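Local coordinates for putative outer membrane protein (LpxR) (Salmonella typhimurium, PDB 3FID), which is an outer membrane beta-barrel enzyme that deacylates lipid A, the membrane anchor of lipopolysaccharide, at residues Gly75-Ser80 and Asn231-Gly236. Sequence-based numbering, arbitrary orientation.
With GOL (glycerol), chain H.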
loop_
_atom_site.group_PDB
_atom_site.type_symbol
_atom_site.label_atom_id
_atom_site.label_comp_id
_atom_site.label_asym_id
_atom_site.label_seq_id
_atom_site.Cartn_x
_atom_site.Cartn_y
_atom_site.Cartn_z
ATOM N N GLY A 75 0.527 24.030 2.649
ATOM C CA GLY A 75 -0.833 23.549 2.332
ATOM C C GLY A 75 -0.922 22.293 1.474
ATOM O O GLY A 75 -2.010 21.731 1.303
ATOM N N ASP A 76 0.206 21.824 0.942
ATOM C CA ASP A 76 0.208 20.566 0.160
ATOM C C ASP A 76 1.424 19.764 0.600
ATOM O O ASP A 76 2.390 20.317 1.160
ATOM C CB ASP A 76 0.253 20.845 -1.363
ATOM C CG ASP A 76 -0.210 19.649 -2.232
ATOM O OD1 ASP A 76 -0.476 18.527 -1.723
ATOM O OD2 ASP A 76 -0.285 19.842 -3.469
ATOM N N ARG A 77 1.383 18.451 0.396
ATOM C CA ARG A 77 2.544 17.659 0.764
ATOM C C ARG A 77 3.737 18.019 -0.120
ATOM O O ARG A 77 3.593 18.357 -1.300
ATOM C CB ARG A 77 2.241 16.136 0.762
ATOM C CG ARG A 77 1.937 15.547 -0.567
ATOM C CD ARG A 77 1.057 14.278 -0.415
ATOM N NE ARG A 77 1.650 13.296 0.458
ATOM C CZ ARG A 77 0.979 12.397 1.176
ATOM N NH1 ARG A 77 -0.358 12.369 1.199
ATOM N NH2 ARG A 77 1.658 11.567 1.942
ATOM N N ALA A 78 4.923 17.973 0.478
ATOM C CA ALA A 78 6.168 18.081 -0.258
ATOM C C ALA A 78 6.417 16.776 -1.022
ATOM O O ALA A 78 5.881 15.732 -0.632
ATOM C CB ALA A 78 7.302 18.286 0.736
ATOM N N PHE A 79 7.268 16.819 -2.053
ATOM C CA PHE A 79 7.831 15.583 -2.615
ATOM C C PHE A 79 8.555 14.787 -1.501
ATOM O O PHE A 79 9.266 15.356 -0.653
ATOM C CB PHE A 79 8.772 15.877 -3.798
ATOM C CG PHE A 79 8.055 16.146 -5.110
ATOM C CD1 PHE A 79 7.525 15.092 -5.872
ATOM C CD2 PHE A 79 7.918 17.443 -5.589
ATOM C CE1 PHE A 79 6.850 15.344 -7.087
ATOM C CE2 PHE A 79 7.257 17.729 -6.812
ATOM C CZ PHE A 79 6.720 16.696 -7.566
ATOM N N SER A 80 8.360 13.472 -1.484
ATOM C CA SER A 80 9.120 12.590 -0.589
ATOM C C SER A 80 9.167 11.157 -1.136
ATOM O O SER A 80 8.421 10.799 -2.033
ATOM C CB SER A 80 8.552 12.589 0.852
ATOM O OG SER A 80 7.275 11.952 0.898
ATOM N N ASN A 231 3.175 10.562 10.692
ATOM C CA ASN A 231 3.413 10.282 9.275
ATOM C C ASN A 231 4.510 11.256 8.852
ATOM O O ASN A 231 4.224 12.418 8.555
ATOM C CB ASN A 231 2.145 10.499 8.466
ATOM C CG ASN A 231 2.330 10.206 6.997
ATOM O OD1 ASN A 231 3.441 10.227 6.481
ATOM N ND2 ASN A 231 1.234 9.922 6.315
ATOM N N TYR A 232 5.758 10.777 8.867
ATOM C CA TYR A 232 6.930 11.615 8.536
ATOM C C TYR A 232 6.908 12.190 7.108
ATOM O O TYR A 232 7.440 13.278 6.874
ATOM C CB TYR A 232 8.226 10.830 8.808
ATOM C CG TYR A 232 9.475 11.669 8.639
ATOM C CD1 TYR A 232 10.264 11.544 7.494
ATOM C CD2 TYR A 232 9.834 12.633 9.602
ATOM C CE1 TYR A 232 11.418 12.334 7.306
ATOM C CE2 TYR A 232 10.984 13.432 9.433
ATOM C CZ TYR A 232 11.753 13.285 8.274
ATOM O OH TYR A 232 12.880 14.053 8.098
ATOM N N THR A 233 6.281 11.496 6.145
ATOM C CA THR A 233 6.116 12.079 4.801
ATOM C C THR A 233 5.362 13.436 4.839
ATOM O O THR A 233 5.541 14.259 3.952
ATOM C CB THR A 233 5.429 11.132 3.744
ATOM O OG1 THR A 233 4.017 11.047 3.996
ATOM C CG2 THR A 233 6.054 9.703 3.750
ATOM N N LEU A 234 4.539 13.634 5.878
ATOM C CA LEU A 234 3.721 14.844 6.041
ATOM C C LEU A 234 4.278 15.794 7.098
ATOM O O LEU A 234 4.145 17.020 6.971
ATOM C CB LEU A 234 2.278 14.471 6.406
ATOM C CG LEU A 234 1.487 13.716 5.320
ATOM C CD1 LEU A 234 0.042 13.450 5.792
ATOM C CD2 LEU A 234 1.542 14.454 3.948
ATOM N N GLN A 235 4.890 15.224 8.131
ATOM C CA GLN A 235 5.340 16.004 9.312
ATOM C C GLN A 235 6.822 16.374 9.283
ATOM O O GLN A 235 7.271 17.182 10.090
ATOM C CB GLN A 235 5.039 15.230 10.584
ATOM C CG GLN A 235 3.532 15.017 10.806
ATOM C CD GLN A 235 3.249 14.098 11.955
ATOM O OE1 GLN A 235 3.843 13.024 12.073
ATOM N NE2 GLN A 235 2.332 14.503 12.811
ATOM N N GLY A 236 7.567 15.775 8.372
ATOM C CA GLY A 236 8.980 16.091 8.196
ATOM C C GLY A 236 9.198 17.492 7.635
ATOM O O GLY A 236 8.296 18.107 7.073
HETATM C C1 GOL H . 1.810 8.332 3.309
HETATM O O1 GOL H . 0.924 9.405 3.455
HETATM C C2 GOL H . 1.122 6.980 3.279
HETATM O O2 GOL H . -0.125 6.940 3.963
HETATM C C3 GOL H . 2.143 5.985 3.800
HETATM O O3 GOL H . 1.584 4.968 4.595
HETATM O O HOH W 1 5.148 13.651 1.158
HETATM O O HOH W 2 4.874 17.058 3.230
#
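Arg77 meets the one-turn helix 232-235 in two ways at once, with the flat of its guanidinium group and with its rim. Methyl CD2 of Leu234 sits over the centre of one face, 3.5 Å from Arg77 CZ, and also brushes Arg77 CB, so the leucine branch fills the bend of the arginine chain. That bend comes from chi3 (-55°), which turns the head back across the leucine. At the rim, Arg77 NH2 gives a fairly straight hydrogen bond to glycerol O1 (2.7 Å) and a weak, strongly bent one to Thr233 OG1 (3.2 Å, 124° at the hydrogen). Thr233 OG1 donates its own proton to Asn231 OD1 (2.7 Å), tilted from the amide plane, while Asn231 ND2 donates to the same glycerol O1 at 2.9 Å. With chi1 at 75°, Thr233 OG1 lies between its backbone N and carbonyl carbon, facing both the N-cap asparagine and the arginine. Nearby, Ser80 OG packs against Thr233 CB, and a water accepts from this serine hydroxyl while donating to Ala78 O and Thr233 O; a second water joins Ala78 N to Thr233 O. The contact thus ties the loop entering strand 80-94 to a short helix at one end of the LpxR barrel. Salt bridges from Arg77 NH1 to Asp32 and Glu278 draw in further loops. Those carboxylates probably balance the charge of this buried arginine, whereas the helix offers one weak neutral acceptor and a methyl surface; N-H donors from both segments converge on one oxygen of glycerol, probably from the crystallisation liquor, and so present a site for a neutral acceptor.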